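Local coordinates for protein superoxide dismutase (PDB 1MA1) that destroys superoxide radicals as an iron-dependent dismutase, converting them to hydrogen peroxide and oxygen, at residues L164-W169 / D183-F188; V79-F84 / S130-L135; K6-L11 / A47-L52. All coordinates share one frame; numbering follows the deposited sequence.

Interaction 1: L164-W169 / D183-F188. With FE (Fe (III) ion), chain G.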
loop_
_atom_site.group_PDB
_atom_site.type_symbol
_atom_site.label_atom_id
_atom_site.label_comp_id
_atom_site.label_asym_id
_atom_site.label_seq_id
_atom_site.Cartn_x
_atom_site.Cartn_y
_atom_site.Cartn_z
ATOM N N LEU A 164 19.903 8.402 8.089
ATOM C CA LEU A 164 20.283 7.105 8.634
ATOM C C LEU A 164 19.285 6.078 8.119
ATOM O O LEU A 164 18.083 6.355 8.050
ATOM C CB LEU A 164 20.196 7.133 10.159
ATOM C CG LEU A 164 21.128 6.245 10.983
ATOM C CD1 LEU A 164 20.382 5.863 12.254
ATOM C CD2 LEU A 164 21.545 5.011 10.226
ATOM N N VAL A 165 19.766 4.887 7.789
ATOM C CA VAL A 165 18.923 3.889 7.163
ATOM C C VAL A 165 19.249 2.499 7.712
ATOM O O VAL A 165 20.415 2.142 7.881
ATOM C CB VAL A 165 19.124 3.938 5.615
ATOM C CG1 VAL A 165 19.158 2.558 5.031
ATOM C CG2 VAL A 165 18.004 4.738 4.970
ATOM N N LEU A 166 18.221 1.715 7.995
ATOM C CA LEU A 166 18.417 0.346 8.454
ATOM C C LEU A 166 17.528 -0.653 7.690
ATOM O O LEU A 166 16.305 -0.640 7.842
ATOM C CB LEU A 166 18.116 0.276 9.959
ATOM C CG LEU A 166 18.060 -1.115 10.566
ATOM C CD1 LEU A 166 19.349 -1.859 10.245
ATOM C CD2 LEU A 166 17.815 -0.999 12.060
ATOM N N ASP A 167 18.139 -1.509 6.867
ATOM C CA ASP A 167 17.373 -2.465 6.071
ATOM C C ASP A 167 16.806 -3.517 7.016
ATOM O O ASP A 167 17.504 -4.021 7.895
ATOM C CB ASP A 167 18.257 -3.113 4.982
ATOM C CG ASP A 167 17.452 -3.956 3.982
ATOM O OD1 ASP A 167 16.233 -4.075 4.191
ATOM O OD2 ASP A 167 18.021 -4.516 2.994
ATOM N N VAL A 168 15.540 -3.855 6.832
ATOM C CA VAL A 168 14.940 -4.860 7.674
ATOM C C VAL A 168 14.068 -5.816 6.844
ATOM O O VAL A 168 13.311 -6.635 7.391
ATOM C CB VAL A 168 14.146 -4.146 8.808
ATOM C CG1 VAL A 168 12.688 -3.898 8.398
ATOM C CG2 VAL A 168 14.283 -4.924 10.093
ATOM N N TRP A 169 14.181 -5.711 5.518
ATOM C CA TRP A 169 13.913 -6.849 4.633
ATOM C C TRP A 169 14.527 -8.127 5.213
ATOM O O TRP A 169 15.625 -8.105 5.766
ATOM C CB TRP A 169 14.507 -6.626 3.232
ATOM C CG TRP A 169 13.752 -5.663 2.366
ATOM C CD1 TRP A 169 13.557 -4.329 2.587
ATOM C CD2 TRP A 169 13.098 -5.961 1.125
ATOM N NE1 TRP A 169 12.826 -3.782 1.575
ATOM C CE2 TRP A 169 12.530 -4.758 0.657
ATOM C CE3 TRP A 169 12.942 -7.129 0.362
ATOM C CZ2 TRP A 169 11.809 -4.689 -0.548
ATOM C CZ3 TRP A 169 12.226 -7.057 -0.834
ATOM C CH2 TRP A 169 11.671 -5.845 -1.272
ATOM N N ASP A 183 17.636 -9.395 17.145
ATOM C CA ASP A 183 19.064 -9.573 17.382
ATOM C C ASP A 183 19.855 -8.860 16.313
ATOM O O ASP A 183 20.894 -8.256 16.599
ATOM C CB ASP A 183 19.486 -11.043 17.365
ATOM C CG ASP A 183 19.035 -11.809 18.598
ATOM O OD1 ASP A 183 18.641 -11.162 19.601
ATOM O OD2 ASP A 183 19.091 -13.071 18.553
ATOM N N TYR A 184 19.382 -8.941 15.073
ATOM C CA TYR A 184 19.975 -8.187 13.968
ATOM C C TYR A 184 19.911 -6.665 14.179
ATOM O O TYR A 184 20.921 -5.970 14.042
ATOM C CB TYR A 184 19.272 -8.557 12.670
ATOM C CG TYR A 184 19.564 -7.618 11.533
ATOM C CD1 TYR A 184 18.671 -6.612 11.187
ATOM C CD2 TYR A 184 20.723 -7.754 10.774
ATOM C CE1 TYR A 184 18.922 -5.768 10.100
ATOM C CE2 TYR A 184 20.988 -6.920 9.692
ATOM C CZ TYR A 184 20.088 -5.937 9.359
ATOM O OH TYR A 184 20.368 -5.162 8.257
ATOM N N VAL A 185 18.732 -6.142 14.508
ATOM C CA VAL A 185 18.617 -4.730 14.851
ATOM C C VAL A 185 19.552 -4.325 15.988
ATOM O O VAL A 185 20.177 -3.275 15.931
ATOM C CB VAL A 185 17.164 -4.363 15.229
ATOM C CG1 VAL A 185 17.089 -2.938 15.784
ATOM C CG2 VAL A 185 16.279 -4.528 14.018
ATOM N N GLU A 186 19.661 -5.156 17.016
ATOM C CA GLU A 186 20.575 -4.880 18.116
ATOM C C GLU A 186 22.045 -4.888 17.672
ATOM O O GLU A 186 22.826 -4.030 18.078
ATOM C CB GLU A 186 20.349 -5.898 19.233
ATOM C CG GLU A 186 21.208 -5.694 20.444
ATOM C CD GLU A 186 21.134 -4.269 20.942
ATOM O OE1 GLU A 186 20.006 -3.715 20.994
ATOM O OE2 GLU A 186 22.209 -3.704 21.291
ATOM N N ALA A 187 22.422 -5.846 16.834
ATOM C CA ALA A 187 23.791 -5.898 16.322
ATOM C C ALA A 187 24.130 -4.645 15.519
ATOM O O ALA A 187 25.276 -4.196 15.501
ATOM C CB ALA A 187 23.988 -7.141 15.461
ATOM N N PHE A 188 23.114 -4.073 14.869
ATOM C CA PHE A 188 23.310 -2.984 13.923
ATOM C C PHE A 188 23.985 -1.800 14.594
ATOM O O PHE A 188 24.804 -1.116 13.982
ATOM C CB PHE A 188 21.960 -2.569 13.350
ATOM C CG PHE A 188 22.002 -1.311 12.531
ATOM C CD1 PHE A 188 22.665 -1.281 11.307
ATOM C CD2 PHE A 188 21.391 -0.144 12.997
ATOM C CE1 PHE A 188 22.718 -0.098 10.561
ATOM C CE2 PHE A 188 21.444 1.038 12.258
ATOM C CZ PHE A 188 22.106 1.065 11.041
HETATM FE FE FE G . 18.049 -5.241 1.213
HETATM O O HOH W 1 16.317 -4.602 0.702
#
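Strand 164-167 and helical segment 183-188 run roughly antiparallel, their axes at 148° and 10.2 Å apart at closest approach. The backbones come nearest at Leu166 with Phe188 and at Val168 with Val185, CA to CA 8.1 Å in both. Leu166 contributes the largest share of the contact. Its CG stands anti to the backbone N (chi1 171°), which sends the branched tip to meet the tip of Phe188; CD1 sits over the centre of the Phe188 ring, a CH-pi contact 3.6 Å from the centroid. Farther up the strand, Leu164 CD2 meets Phe188 CZ at the ring edge, 4.1 Å away. An alanine in place of Phe188 would remove the ring face under Leu166 and the edge that meets Leu164, and would probably loosen the helix against the strand. Toward the other end, Tyr184 OH donates to Asp167 O at 3.1 Å, approaching from above the carbonyl plane, and so ties the helix to the backbone of a metal ligand. The two carboxylate oxygens of that ligand divide their work: Asp167 OD2 binds FE at 1.9 Å, while Asp167 OD1 accepts from Trp169 N at 2.9 Å to close an Asx turn. With His33, His81, His171 and a water, Asp167 completes the five-ligand iron site, and it opens the Asp-x-Trp-Glu-His sequence that is the signature of iron/manganese superoxide dismutases.

Interaction 2: V79-F84 / S130-L135. With FE (Fe (III) ion), chain G.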
loop_
_atom_site.group_PDB
_atom_site.type_symbol
_atom_site.label_atom_id
_atom_site.label_comp_id
_atom_site.label_asym_id
_atom_site.label_seq_id
_atom_site.Cartn_x
_atom_site.Cartn_y
_atom_site.Cartn_z
ATOM N N VAL A 79 18.419 3.370 -4.077
ATOM C CA VAL A 79 18.797 4.510 -3.244
ATOM C C VAL A 79 18.987 4.125 -1.779
ATOM O O VAL A 79 19.977 4.507 -1.173
ATOM C CB VAL A 79 17.741 5.645 -3.305
ATOM C CG1 VAL A 79 18.119 6.739 -2.344
ATOM C CG2 VAL A 79 17.654 6.217 -4.702
ATOM N N LEU A 80 18.051 3.373 -1.216
ATOM C CA LEU A 80 18.148 2.971 0.190
ATOM C C LEU A 80 19.343 2.059 0.501
ATOM O O LEU A 80 19.990 2.225 1.548
ATOM C CB LEU A 80 16.848 2.280 0.646
ATOM C CG LEU A 80 15.641 3.206 0.781
ATOM C CD1 LEU A 80 14.372 2.448 1.034
ATOM C CD2 LEU A 80 15.907 4.163 1.907
ATOM N N HIS A 81 19.638 1.101 -0.392
ATOM C CA HIS A 81 20.802 0.241 -0.172
ATOM C C HIS A 81 22.056 1.107 -0.257
ATOM O O HIS A 81 22.998 0.920 0.508
ATOM C CB HIS A 81 20.865 -0.939 -1.173
ATOM C CG HIS A 81 19.930 -2.073 -0.845
ATOM N ND1 HIS A 81 18.599 -2.054 -1.194
ATOM C CD2 HIS A 81 20.134 -3.275 -0.237
ATOM C CE1 HIS A 81 18.025 -3.192 -0.827
ATOM N NE2 HIS A 81 18.934 -3.954 -0.244
ATOM N N LEU A 82 22.054 2.087 -1.149
ATOM C CA LEU A 82 23.200 2.979 -1.262
ATOM C C LEU A 82 23.533 3.692 0.053
ATOM O O LEU A 82 24.686 3.693 0.476
ATOM C CB LEU A 82 22.966 4.033 -2.337
ATOM C CG LEU A 82 24.126 5.008 -2.605
ATOM C CD1 LEU A 82 25.329 4.218 -3.125
ATOM C CD2 LEU A 82 23.709 6.058 -3.648
ATOM N N PHE A 83 22.539 4.304 0.691
ATOM C CA PHE A 83 22.755 4.970 1.973
ATOM C C PHE A 83 23.022 3.981 3.101
ATOM O O PHE A 83 23.710 4.310 4.064
ATOM C CB PHE A 83 21.547 5.849 2.349
ATOM C CG PHE A 83 21.467 7.146 1.588
ATOM C CD1 PHE A 83 21.132 7.166 0.235
ATOM C CD2 PHE A 83 21.738 8.354 2.217
ATOM C CE1 PHE A 83 21.072 8.363 -0.470
ATOM C CE2 PHE A 83 21.680 9.558 1.511
ATOM C CZ PHE A 83 21.347 9.559 0.166
ATOM N N PHE A 84 22.460 2.779 2.979
ATOM C CA PHE A 84 22.598 1.750 4.008
ATOM C C PHE A 84 24.064 1.361 4.151
ATOM O O PHE A 84 24.621 1.431 5.240
ATOM C CB PHE A 84 21.761 0.522 3.635
ATOM C CG PHE A 84 21.795 -0.579 4.664
ATOM C CD1 PHE A 84 21.489 -0.316 5.994
ATOM C CD2 PHE A 84 22.101 -1.882 4.299
ATOM C CE1 PHE A 84 21.487 -1.346 6.947
ATOM C CE2 PHE A 84 22.097 -2.918 5.234
ATOM C CZ PHE A 84 21.789 -2.648 6.565
ATOM N N SER A 130 8.690 -6.671 4.481
ATOM C CA SER A 130 9.876 -5.974 3.971
ATOM C C SER A 130 9.803 -4.487 4.278
ATOM O O SER A 130 8.763 -3.859 4.079
ATOM C CB SER A 130 9.973 -6.137 2.459
ATOM O OG SER A 130 9.726 -7.467 2.071
ATOM N N GLY A 131 10.902 -3.909 4.744
ATOM C CA GLY A 131 10.959 -2.464 4.824
ATOM C C GLY A 131 12.180 -1.949 5.550
ATOM O O GLY A 131 13.147 -2.681 5.748
ATOM N N TRP A 132 12.129 -0.681 5.949
ATOM C CA TRP A 132 13.283 0.039 6.481
ATOM C C TRP A 132 12.830 0.916 7.647
ATOM O O TRP A 132 11.684 1.364 7.685
ATOM C CB TRP A 132 13.909 0.939 5.417
ATOM C CG TRP A 132 14.266 0.255 4.148
ATOM C CD1 TRP A 132 13.408 -0.202 3.180
ATOM C CD2 TRP A 132 15.583 -0.027 3.682
ATOM N NE1 TRP A 132 14.117 -0.749 2.140
ATOM C CE2 TRP A 132 15.457 -0.659 2.424
ATOM C CE3 TRP A 132 16.861 0.196 4.202
ATOM C CZ2 TRP A 132 16.570 -1.077 1.677
ATOM C CZ3 TRP A 132 17.965 -0.219 3.461
ATOM C CH2 TRP A 132 17.811 -0.850 2.211
ATOM N N ALA A 133 13.738 1.176 8.579
ATOM C CA ALA A 133 13.674 2.393 9.380
ATOM C C ALA A 133 14.649 3.436 8.854
ATOM O O ALA A 133 15.806 3.130 8.559
ATOM C CB ALA A 133 13.980 2.091 10.833
ATOM N N VAL A 134 14.168 4.670 8.741
ATOM C CA VAL A 134 14.935 5.765 8.155
ATOM C C VAL A 134 14.823 7.011 9.016
ATOM O O VAL A 134 13.722 7.430 9.358
ATOM C CB VAL A 134 14.418 6.102 6.737
ATOM C CG1 VAL A 134 15.234 7.227 6.146
ATOM C CG2 VAL A 134 14.492 4.859 5.832
ATOM N N LEU A 135 15.960 7.618 9.353
ATOM C CA LEU A 135 15.946 8.921 10.016
ATOM C C LEU A 135 15.991 10.031 8.981
ATOM O O LEU A 135 16.715 9.936 7.994
ATOM C CB LEU A 135 17.140 9.056 10.943
ATOM C CG LEU A 135 17.192 10.361 11.744
ATOM C CD1 LEU A 135 15.964 10.422 12.627
ATOM C CD2 LEU A 135 18.465 10.418 12.602
HETATM FE FE FE G . 18.049 -5.241 1.213
HETATM O O HOH W 1 16.317 -4.602 0.702
#
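His81 NE2 is gripped by a single strong bond, to FE at 2.1 Å, and the imidazole is anchored at its other nitrogen too, because His81 ND1 donates to Gly77 O one turn earlier in the helix. Held at both nitrogens, the ring is probably fixed in its rotation, and that hydrogen bond would be expected to make NE2 a somewhat better donor to the metal. His33, Asp167, His171 and a water complete the coordination.

Trp132 reaches from the strand to meet this histidine. The CZ2-CH2 edge of its indole points at the face of His81 in a T-shaped stack, with the planes at 87° and Trp132 CH2 3.7 Å above the middle of the imidazole. The indole edge also faces the ring of Phe84 in a second T-shaped pair, with planes at 84°. The closest approach between these two residues is that of Trp132 CZ3 to the methylene Phe84 CB, 3.9 Å. Leu80 lies over one face of the indole, the two side chains running antiparallel. Its CD1 is centred over the five-membered ring in a CH-pi contact, 3.4 Å from the centroid, while Leu80 CB packs 3.5 Å from Trp132 CZ2. The other methyl, Leu80 CD2, touches Val134 CG2 at 4.2 Å. The indole nitrogen is satisfied outside this pair, as Trp132 NE1 donates to His152 ND1.

Three aromatic side chains, His81, Phe84 and Trp132, thus cluster beside the iron. The helix segment crosses strand 131-135 at 55°, with Val165 of strand 164-167 packed against Trp132, Val134 and Phe84, so that helix 64-86 lies on one side of the sheet while helix 113-125 meets Ala133 and Leu135 on the other.

Interaction 3: K6-L11 / A47-L52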
loop_
_atom_site.group_PDB
_atom_site.type_symbol
_atom_site.label_atom_id
_atom_site.label_comp_id
_atom_site.label_asym_id
_atom_site.label_seq_id
_atom_site.Cartn_x
_atom_site.Cartn_y
_atom_site.Cartn_z
ATOM N N LYS A 6 22.551 8.460 -23.060
ATOM C CA LYS A 6 21.773 8.120 -21.873
ATOM C C LYS A 6 22.687 7.603 -20.772
ATOM O O LYS A 6 23.840 7.274 -21.021
ATOM C CB LYS A 6 20.738 7.044 -22.216
ATOM C CG LYS A 6 19.688 7.479 -23.232
ATOM C CD LYS A 6 18.804 8.614 -22.690
ATOM C CE LYS A 6 17.712 8.998 -23.684
ATOM N NZ LYS A 6 16.718 9.931 -23.098
ATOM N N LYS A 7 22.171 7.520 -19.553
ATOM C CA LYS A 7 22.981 7.082 -18.435
ATOM C C LYS A 7 22.171 6.197 -17.486
ATOM O O LYS A 7 20.949 6.324 -17.389
ATOM C CB LYS A 7 23.551 8.309 -17.729
ATOM C CG LYS A 7 24.602 7.991 -16.696
ATOM C CD LYS A 7 25.551 9.162 -16.458
ATOM C CE LYS A 7 24.836 10.382 -15.913
ATOM N NZ LYS A 7 25.777 11.441 -15.471
ATOM N N PHE A 8 22.849 5.274 -16.814
ATOM C CA PHE A 8 22.172 4.163 -16.147
ATOM C C PHE A 8 22.706 3.906 -14.752
ATOM O O PHE A 8 23.698 4.494 -14.332
ATOM C CB PHE A 8 22.305 2.885 -16.970
ATOM C CG PHE A 8 21.521 2.906 -18.247
ATOM C CD1 PHE A 8 20.157 2.639 -18.241
ATOM C CD2 PHE A 8 22.135 3.235 -19.463
ATOM C CE1 PHE A 8 19.410 2.697 -19.427
ATOM C CE2 PHE A 8 21.399 3.298 -20.651
ATOM C CZ PHE A 8 20.039 3.028 -20.629
ATOM N N TYR A 9 22.039 3.020 -14.031
ATOM C CA TYR A 9 22.441 2.705 -12.674
ATOM C C TYR A 9 23.537 1.655 -12.689
ATOM O O TYR A 9 23.544 0.773 -13.545
ATOM C CB TYR A 9 21.231 2.201 -11.886
ATOM C CG TYR A 9 20.241 3.281 -11.527
ATOM C CD1 TYR A 9 20.549 4.238 -10.553
ATOM C CD2 TYR A 9 18.986 3.343 -12.139
ATOM C CE1 TYR A 9 19.636 5.219 -10.203
ATOM C CE2 TYR A 9 18.068 4.320 -11.796
ATOM C CZ TYR A 9 18.396 5.253 -10.831
ATOM O OH TYR A 9 17.509 6.256 -10.520
ATOM N N GLU A 10 24.459 1.752 -11.739
ATOM C CA GLU A 10 25.425 0.683 -11.503
ATOM C C GLU A 10 25.515 0.285 -10.036
ATOM O O GLU A 10 25.306 1.110 -9.141
ATOM C CB GLU A 10 26.792 1.120 -12.007
ATOM C CG GLU A 10 26.850 1.235 -13.517
ATOM C CD GLU A 10 28.125 1.885 -14.004
ATOM O OE1 GLU A 10 28.356 1.898 -15.241
ATOM O OE2 GLU A 10 28.889 2.384 -13.144
ATOM N N LEU A 11 25.828 -0.982 -9.785
ATOM C CA LEU A 11 26.067 -1.435 -8.422
ATOM C C LEU A 11 27.269 -0.699 -7.849
ATOM O O LEU A 11 28.381 -0.821 -8.357
ATOM C CB LEU A 11 26.329 -2.935 -8.398
ATOM C CG LEU A 11 26.409 -3.548 -6.995
ATOM C CD1 LEU A 11 25.026 -3.447 -6.315
ATOM C CD2 LEU A 11 26.865 -5.006 -7.071
ATOM N N ALA A 47 16.185 -1.818 -16.604
ATOM C CA ALA A 47 15.314 -2.436 -17.589
ATOM C C ALA A 47 14.186 -1.489 -17.868
ATOM O O ALA A 47 13.738 -1.352 -19.000
ATOM C CB ALA A 47 14.762 -3.735 -17.078
ATOM N N LEU A 48 13.725 -0.826 -16.821
ATOM C CA LEU A 48 12.536 -0.000 -16.907
ATOM C C LEU A 48 12.875 1.296 -17.623
ATOM O O LEU A 48 12.103 1.787 -18.446
ATOM C CB LEU A 48 12.016 0.282 -15.507
ATOM C CG LEU A 48 10.711 1.042 -15.411
ATOM C CD1 LEU A 48 9.623 0.332 -16.190
ATOM C CD2 LEU A 48 10.343 1.132 -13.961
ATOM N N LEU A 49 14.043 1.849 -17.314
ATOM C CA LEU A 49 14.492 3.035 -18.006
ATOM C C LEU A 49 14.550 2.771 -19.500
ATOM O O LEU A 49 14.086 3.578 -20.293
ATOM C CB LEU A 49 15.863 3.482 -17.501
ATOM C CG LEU A 49 15.903 4.068 -16.083
ATOM C CD1 LEU A 49 17.318 4.478 -15.724
ATOM C CD2 LEU A 49 14.991 5.263 -16.009
ATOM N N ARG A 50 15.101 1.633 -19.896
ATOM C CA ARG A 50 15.188 1.323 -21.312
ATOM C C ARG A 50 13.799 1.168 -21.942
ATOM O O ARG A 50 13.547 1.631 -23.064
ATOM C CB ARG A 50 16.001 0.050 -21.526
ATOM C CG ARG A 50 17.492 0.239 -21.339
ATOM C CD ARG A 50 18.257 -0.990 -21.815
ATOM N NE ARG A 50 17.892 -2.183 -21.049
ATOM C CZ ARG A 50 18.450 -2.522 -19.891
ATOM N NH1 ARG A 50 19.421 -1.755 -19.377
ATOM N NH2 ARG A 50 18.017 -3.599 -19.241
ATOM N N LYS A 51 12.900 0.520 -21.214
ATOM C CA LYS A 51 11.528 0.376 -21.657
ATOM C C LYS A 51 10.890 1.743 -21.961
ATOM O O LYS A 51 10.274 1.927 -23.011
ATOM C CB LYS A 51 10.736 -0.355 -20.584
ATOM C CG LYS A 51 9.283 -0.584 -20.913
ATOM C CD LYS A 51 8.535 -1.116 -19.680
ATOM C CE LYS A 51 7.059 -1.419 -19.965
ATOM N NZ LYS A 51 6.851 -2.554 -20.933
ATOM N N LEU A 52 11.048 2.696 -21.045
ATOM C CA LEU A 52 10.471 4.011 -21.224
ATOM C C LEU A 52 11.166 4.777 -22.343
ATOM O O LEU A 52 10.518 5.515 -23.079
ATOM C CB LEU A 52 10.540 4.823 -19.926
ATOM C CG LEU A 52 9.649 4.379 -18.752
ATOM C CD1 LEU A 52 9.838 5.359 -17.626
ATOM C CD2 LEU A 52 8.181 4.311 -19.129
#
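A small, mainly apolar contact lays the extended N-terminal segment 6-11 alongside helix 27-57, well away from the iron and only partly buried. It belongs to the alpha-hairpin domain, on the outer part of the long first helix, and the nearest alpha carbons, Phe8 CA and Leu49 CA, are 8.0 Å apart.

Leu49 is the main residue on the helix side. Its CG lies anti to the carbonyl carbon, and the leucine runs roughly perpendicular to the Tyr9 side chain, leaving Leu49 CD1 4.0 Å from Tyr9 CE2. The root of the same side chain is used as well: Leu49 CB is 4.1 Å from Phe8 CE1, where the two side chains lie antiparallel. Phe8 therefore lies along the leucine and Tyr9 across its tip. The Phe8 ring also reaches the next residue of the helix, Arg50, through the methylene Arg50 CG, 3.7 Å from Phe8 CE1 and 3.8 Å from Phe8 CZ. The aliphatic stem of the arginine does the packing, through CG; the chain then bends at chi3 (-62°), and the guanidinium is tilted 42° from the phenyl ring.

Around this pair, Tyr9 N is hydrogen-bonded to Asn46 OD1 and the Tyr9 ring meets Tyr78, which joins the segment to helix 64-86 as well. Arg143 of the third subunit makes a cation-pi contact with Phe8 and a hydrogen bond to Lys7 O.

With no polar bond linking the two segments directly, their association rests on shape and on the shielding of carbon from water, while directional bonds come from Asn46 and from the neighbouring subunit.

The three contacts follow one another along the chain, neither nesting nor crossing. Interaction 3 comes first, folding the N-terminal segment back on helix 27-57 and closing a loop of 35 residues. Interaction 2 spans 45 residues and brings the second helix of the alpha-hairpin domain onto the central strand of the C-terminal sheet. Interaction 1 closes the shortest loop, 13 residues, between an outer strand of that sheet and helix 181-188. Interactions 1 and 2 meet through neighbouring strands, with Leu166 paired to Ala133, and supply ligands from both domains to one iron. Interaction 3 lies about 21 Å from interaction 2, centre to centre, and both touch the third subunit.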